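PDB 1JGS: multiple antibiotic resistance protein MarR from Escherichia coli, which represses the marRAB operon, which is involved in activating antibiotic resistance and oxidative stress genes, by binding the marO operator/promoter site. Local coordinates for residues L40-R44 with I101-H106; G76-L81 with V92-G98. All coordinates share one frame; numbering follows the deposited sequence.

How the interactions relate
Both interactions belong to the winged-helix DNA-binding part of MarR and share helix 96-118, which follows directly on the wing hairpin. Interaction 2 closes that hairpin and starts the helix; interaction 1, centred about 11 Å from the centre of interaction 2, seats the next turns of the same helix on helix 34-46. Along the chain, interaction 2 is nested inside the loop that interaction 1 closes. They meet by packing: Leu-40 CD2 is 3.4 Å from Leu-94 CD2, and Ile-101 CG1 lies 3.4 Å from the indole nitrogen, Trp-77 NE1. Arg-80 of interaction 2 makes a weak hydrogen bond to one salicylate, whereas the Trp-77 side chain stays about 8 Å from another.

Interaction 1 (L40-R44 with I101-H106); sequences LCSIR and ICEQCH
Helix-to-helix packing, edged by a salt bridge, joins helix 34-46 to helix 96-118 in the winged-helix domain of MarR, with Leu-40, Cys-41 and Arg-44 meeting Cys-102 and Glu-103. The two short segments cross at -117°, their axes 10.4 Å apart, and the interface is correspondingly small. At its inner side Leu-40 lays CD1 against Cys-102 CB, 4.0 Å away, and also reaches Ile-101 CG2. Leucine suits this buried place because the rest of its side chain touches Trp-77 and Leu-94 of the wing region, so one branched residue joins helix and hairpin. Cys-102 is the small, polarisable residue in the middle: its sulfur is anti to the backbone N (chi1 173°), which directs it at helix 34-46. There Cys-102 SG comes within 3.9 Å of Cys-41 SG, far too long for a disulfide, so the two cysteines simply pack. The same Cys-102 SG meets Arg-44 CD at 3.8 Å and lies at the edge of the guanidinium, near its plane. Toward solvent, the long extended chain of Arg-44 carries its charge across the gap, while Glu-103 bends at chi2 to bring its carboxylate to meet it. Long, charged residues suit this outer edge, where Arg-44 is exposed and Glu-103 partly so. The guanidinium and carboxylate planes are 72° apart, so the groups do not pair flat: Glu-103 OE1 alone approaches, forming the salt bridge with Arg-44 NH1 at 2.7 Å and lying 3.0 Å from Arg-44 NH2.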
loop_
_atom_site.group_PDB
_atom_site.type_symbol
_atom_site.label_atom_id
_atom_site.label_comp_id
_atom_site.label_asym_id
_atom_site.label_seq_id
_atom_site.Cartn_x
_atom_site.Cartn_y
_atom_site.Cartn_z
ATOM N N LEU A 40 -11.898 7.463 -3.733
ATOM C CA LEU A 40 -12.369 8.742 -4.283
ATOM C C LEU A 40 -11.252 9.493 -5.023
ATOM O O LEU A 40 -11.464 10.042 -6.104
ATOM C CB LEU A 40 -12.928 9.670 -3.188
ATOM C CG LEU A 40 -14.254 9.395 -2.476
ATOM C CD1 LEU A 40 -14.578 10.586 -1.565
ATOM C CD2 LEU A 40 -15.368 9.188 -3.470
ATOM N N CYS A 41 -10.066 9.522 -4.435
ATOM C CA CYS A 41 -8.955 10.218 -5.062
ATOM C C CYS A 41 -8.600 9.562 -6.390
ATOM O O CYS A 41 -8.244 10.245 -7.352
ATOM C CB CYS A 41 -7.745 10.217 -4.133
ATOM S SG CYS A 41 -8.011 11.114 -2.593
ATOM N N SER A 42 -8.703 8.238 -6.444
ATOM C CA SER A 42 -8.382 7.495 -7.663
ATOM C C SER A 42 -9.389 7.702 -8.787
ATOM O O SER A 42 -9.015 7.764 -9.948
ATOM C CB SER A 42 -8.288 5.998 -7.364
ATOM O OG SER A 42 -7.271 5.734 -6.414
ATOM N N ILE A 43 -10.672 7.778 -8.445
ATOM C CA ILE A 43 -11.705 7.967 -9.452
ATOM C C ILE A 43 -11.588 9.399 -9.963
ATOM O O ILE A 43 -11.711 9.657 -11.158
ATOM C CB ILE A 43 -13.107 7.747 -8.850
ATOM C CG1 ILE A 43 -13.282 6.273 -8.470
ATOM C CG2 ILE A 43 -14.183 8.179 -9.838
ATOM C CD1 ILE A 43 -14.678 5.921 -7.956
ATOM N N ARG A 44 -11.342 10.318 -9.034
ATOM C CA ARG A 44 -11.194 11.719 -9.363
ATOM C C ARG A 44 -10.170 11.924 -10.487
ATOM O O ARG A 44 -10.522 12.360 -11.598
ATOM C CB ARG A 44 -10.761 12.498 -8.117
ATOM C CG ARG A 44 -10.415 13.958 -8.383
ATOM C CD ARG A 44 -10.088 14.701 -7.106
ATOM N NE ARG A 44 -9.423 15.957 -7.414
ATOM C CZ ARG A 44 -8.886 16.770 -6.511
ATOM N NH1 ARG A 44 -8.935 16.472 -5.217
ATOM N NH2 ARG A 44 -8.273 17.875 -6.907
ATOM N N ILE A 101 -16.302 16.431 -0.922
ATOM C CA ILE A 101 -15.802 15.627 0.182
ATOM C C ILE A 101 -14.320 15.268 -0.070
ATOM O O ILE A 101 -13.465 15.429 0.808
ATOM C CB ILE A 101 -16.607 14.313 0.313
ATOM C CG1 ILE A 101 -18.072 14.615 0.642
ATOM C CG2 ILE A 101 -15.971 13.422 1.362
ATOM C CD1 ILE A 101 -18.278 15.348 1.939
ATOM N N CYS A 102 -14.028 14.781 -1.273
ATOM C CA CYS A 102 -12.668 14.385 -1.629
ATOM C C CYS A 102 -11.675 15.533 -1.564
ATOM O O CYS A 102 -10.480 15.307 -1.352
ATOM C CB CYS A 102 -12.634 13.774 -3.030
ATOM S SG CYS A 102 -10.962 13.449 -3.641
ATOM N N GLU A 103 -12.163 16.758 -1.750
ATOM C CA GLU A 103 -11.292 17.928 -1.702
ATOM C C GLU A 103 -11.140 18.421 -0.262
ATOM O O GLU A 103 -10.060 18.850 0.138
ATOM C CB GLU A 103 -11.840 19.045 -2.593
ATOM C CG GLU A 103 -10.851 20.181 -2.831
ATOM C CD GLU A 103 -9.524 19.690 -3.390
ATOM O OE1 GLU A 103 -9.531 19.038 -4.455
ATOM O OE2 GLU A 103 -8.472 19.955 -2.769
ATOM N N GLN A 104 -12.211 18.365 0.521
ATOM C CA GLN A 104 -12.112 18.787 1.912
ATOM C C GLN A 104 -11.064 17.910 2.585
ATOM O O GLN A 104 -10.195 18.404 3.306
ATOM C CB GLN A 104 -13.433 18.596 2.652
ATOM C CG GLN A 104 -14.485 19.659 2.438
ATOM C CD GLN A 104 -15.830 19.230 3.020
ATOM O OE1 GLN A 104 -15.913 18.787 4.174
ATOM N NE2 GLN A 104 -16.888 19.354 2.222
ATOM N N CYS A 105 -11.164 16.604 2.345
ATOM C CA CYS A 105 -10.247 15.629 2.922
ATOM C C CYS A 105 -8.828 15.764 2.398
ATOM O O CYS A 105 -7.875 15.814 3.179
ATOM C CB CYS A 105 -10.725 14.203 2.635
ATOM S SG CYS A 105 -12.209 13.660 3.501
ATOM N N HIS A 106 -8.689 15.802 1.076
ATOM C CA HIS A 106 -7.375 15.906 0.444
ATOM C C HIS A 106 -6.573 17.094 0.965
ATOM O O HIS A 106 -5.359 16.998 1.171
ATOM C CB HIS A 106 -7.535 16.007 -1.071
ATOM C CG HIS A 106 -6.248 15.886 -1.824
ATOM N ND1 HIS A 106 -5.300 16.887 -1.848
ATOM C CD2 HIS A 106 -5.748 14.878 -2.577
ATOM C CE1 HIS A 106 -4.274 16.502 -2.584
ATOM N NE2 HIS A 106 -4.521 15.286 -3.037
#

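Interaction 2 (G76-L81 with V92-G98); sequences GWVERL and VKLTTGG. With SAL (2-hydroxybenzoic acid), chain B.
Gly-98 rides so close to Trp-77 that their CA atoms are only 3.5 Å apart, an approach that glycine permits because a CB on Gly-98 would run into Trp-77 O. The contact forms the base of the winged-helix wing, the antiparallel hairpin of strands 78-82 and 90-94, together with the start of helix 96-118. Trp-77 O is shared: Thr-95 N bonds to it at 3.0 Å from above the carbonyl plane, while Gly-98 CA adds a CA-H...O contact. Gly-76 ends the preceding helix in a Schellman motif with positive phi, a conformation glycine adopts readily. Thr-95 is the N-cap of helix 96-118, its OG1 accepting from Gly-98 N at 3.2 Å; that hydroxyl also donates to Gly-76 O, though the modelled separation is too short to be trusted exactly. A threonine fits here since one branch caps the helix and its methyl CG2 packs on Glu-79 CB. Glu-79 and Lys-93 are the hydrogen-bonded pair of the hairpin, joined by Glu-79 N to Lys-93 O and Lys-93 N to Glu-79 O, both 2.9 Å and nearly straight. Their aliphatic stems run side by side on one face, where Leu-81 CD2 lies across Lys-93 CD at 3.6 Å. Lys-93, curled at its last two torsions, turns NZ back to Leu-94 O. On the inner side Val-78 CG2 packs against Leu-94 CD2; Val-78 also touches Leu-40 and Leu-72, and Leu-94 touches Leu-40, so branched apolar side chains join the hairpin to helices 34-46 and 62-74. Arg-80 lies alongside Val-92, CG to CG1 3.7 Å, then bends at chi3 (-54°) toward the salicylate pocket. At its edge the guanidinium meets the ligand carboxylate, Arg-80 NH1 making a weak hydrogen bond of 2.9 Å to salicylate O1'.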
loop_
_atom_site.group_PDB
_atom_site.type_symbol
_atom_site.label_atom_id
_atom_site.label_comp_id
_atom_site.label_asym_id
_atom_site.label_seq_id
_atom_site.Cartn_x
_atom_site.Cartn_y
_atom_site.Cartn_z
ATOM N N GLY A 76 -23.807 9.076 -1.597
ATOM C CA GLY A 76 -23.992 10.123 -2.592
ATOM C C GLY A 76 -22.682 10.717 -3.099
ATOM O O GLY A 76 -22.659 11.827 -3.632
ATOM N N TRP A 77 -21.582 9.981 -2.947
ATOM C CA TRP A 77 -20.298 10.490 -3.389
ATOM C C TRP A 77 -19.880 10.004 -4.763
ATOM O O TRP A 77 -19.023 10.607 -5.396
ATOM C CB TRP A 77 -19.206 10.124 -2.381
ATOM C CG TRP A 77 -19.396 10.706 -1.019
ATOM C CD1 TRP A 77 -20.216 11.739 -0.678
ATOM C CD2 TRP A 77 -18.763 10.276 0.192
ATOM N NE1 TRP A 77 -20.141 11.980 0.673
ATOM C CE2 TRP A 77 -19.256 11.095 1.233
ATOM C CE3 TRP A 77 -17.831 9.279 0.498
ATOM C CZ2 TRP A 77 -18.851 10.949 2.563
ATOM C CZ3 TRP A 77 -17.422 9.130 1.827
ATOM C CH2 TRP A 77 -17.934 9.963 2.842
ATOM N N VAL A 78 -20.489 8.920 -5.233
ATOM C CA VAL A 78 -20.137 8.348 -6.525
ATOM C C VAL A 78 -21.380 7.995 -7.329
ATOM O O VAL A 78 -22.428 7.704 -6.758
ATOM C CB VAL A 78 -19.282 7.068 -6.317
ATOM C CG1 VAL A 78 -19.100 6.324 -7.621
ATOM C CG2 VAL A 78 -17.927 7.440 -5.715
ATOM N N GLU A 79 -21.269 8.039 -8.653
ATOM C CA GLU A 79 -22.394 7.686 -9.506
ATOM C C GLU A 79 -21.864 6.914 -10.703
ATOM O O GLU A 79 -20.700 7.079 -11.100
ATOM C CB GLU A 79 -23.174 8.932 -9.961
ATOM C CG GLU A 79 -22.538 9.777 -11.045
ATOM C CD GLU A 79 -23.328 11.063 -11.285
ATOM O OE1 GLU A 79 -23.450 11.853 -10.338
ATOM O OE2 GLU A 79 -23.838 11.297 -12.405
ATOM N N ARG A 80 -22.725 6.069 -11.252
ATOM C CA ARG A 80 -22.406 5.212 -12.381
ATOM C C ARG A 80 -23.048 5.678 -13.688
ATOM O O ARG A 80 -24.230 6.032 -13.724
ATOM C CB ARG A 80 -22.899 3.801 -12.077
ATOM C CG ARG A 80 -21.883 2.714 -12.268
ATOM C CD ARG A 80 -22.473 1.431 -11.770
ATOM N NE ARG A 80 -22.925 1.616 -10.401
ATOM C CZ ARG A 80 -22.388 1.027 -9.337
ATOM N NH1 ARG A 80 -21.371 0.196 -9.480
ATOM N NH2 ARG A 80 -22.871 1.286 -8.126
ATOM N N LEU A 81 -22.271 5.671 -14.764
ATOM C CA LEU A 81 -22.805 6.061 -16.060
ATOM C C LEU A 81 -22.390 5.009 -17.080
ATOM O O LEU A 81 -21.457 4.241 -16.849
ATOM C CB LEU A 81 -22.284 7.431 -16.488
ATOM C CG LEU A 81 -20.779 7.543 -16.709
ATOM C CD1 LEU A 81 -20.501 8.548 -17.816
ATOM C CD2 LEU A 81 -20.097 7.957 -15.404
ATOM N N VAL A 92 -17.561 4.905 -13.415
ATOM C CA VAL A 92 -17.977 5.483 -12.165
ATOM C C VAL A 92 -17.221 6.781 -12.083
ATOM O O VAL A 92 -16.051 6.853 -12.472
ATOM C CB VAL A 92 -17.625 4.589 -10.953
ATOM C CG1 VAL A 92 -18.421 3.261 -11.025
ATOM C CG2 VAL A 92 -16.130 4.329 -10.916
ATOM N N LYS A 93 -17.903 7.819 -11.623
ATOM C CA LYS A 93 -17.283 9.121 -11.465
ATOM C C LYS A 93 -17.841 9.678 -10.176
ATOM O O LYS A 93 -18.839 9.170 -9.646
ATOM C CB LYS A 93 -17.652 10.027 -12.640
ATOM C CG LYS A 93 -19.109 10.455 -12.668
ATOM C CD LYS A 93 -19.435 11.154 -13.970
ATOM C CE LYS A 93 -20.155 12.457 -13.726
ATOM N NZ LYS A 93 -19.323 13.404 -12.923
ATOM N N LEU A 94 -17.210 10.723 -9.668
ATOM C CA LEU A 94 -17.670 11.340 -8.444
ATOM C C LEU A 94 -18.845 12.254 -8.720
ATOM O O LEU A 94 -18.938 12.852 -9.787
ATOM C CB LEU A 94 -16.556 12.168 -7.819
ATOM C CG LEU A 94 -15.238 11.461 -7.474
ATOM C CD1 LEU A 94 -14.432 12.398 -6.567
ATOM C CD2 LEU A 94 -15.506 10.110 -6.760
ATOM N N THR A 95 -19.756 12.347 -7.762
ATOM C CA THR A 95 -20.879 13.256 -7.900
ATOM C C THR A 95 -20.294 14.582 -7.383
ATOM O O THR A 95 -19.193 14.585 -6.811
ATOM C CB THR A 95 -22.040 12.818 -7.006
ATOM O OG1 THR A 95 -21.575 12.724 -5.651
ATOM C CG2 THR A 95 -22.579 11.467 -7.447
ATOM N N THR A 96 -21.000 15.696 -7.571
ATOM C CA THR A 96 -20.490 16.994 -7.099
ATOM C C THR A 96 -20.140 16.931 -5.618
ATOM O O THR A 96 -19.057 17.340 -5.209
ATOM C CB THR A 96 -21.520 18.138 -7.285
ATOM O OG1 THR A 96 -21.939 18.196 -8.652
ATOM C CG2 THR A 96 -20.889 19.482 -6.900
ATOM N N GLY A 97 -21.069 16.430 -4.813
ATOM C CA GLY A 97 -20.806 16.310 -3.394
ATOM C C GLY A 97 -19.593 15.427 -3.126
ATOM O O GLY A 97 -18.747 15.759 -2.291
ATOM N N GLY A 98 -19.510 14.298 -3.831
ATOM C CA GLY A 98 -18.384 13.400 -3.651
ATOM C C GLY A 98 -17.090 14.151 -3.902
ATOM O O GLY A 98 -16.121 14.005 -3.153
HETATM C "C1'" SAL B . -19.856 -2.450 -10.598
HETATM O "O1'" SAL B . -20.782 -1.874 -11.356
HETATM O "O2'" SAL B . -19.800 -2.222 -9.381
HETATM C C1 SAL B . -18.917 -3.362 -11.284
HETATM C C2 SAL B . -17.869 -4.033 -10.529
HETATM C C3 SAL B . -16.953 -4.908 -11.159
HETATM C C4 SAL B . -17.028 -5.153 -12.529
HETATM C C5 SAL B . -18.156 -4.440 -13.372
HETATM C C6 SAL B . -19.029 -3.589 -12.703
HETATM O O2 SAL B . -17.709 -3.861 -9.190
#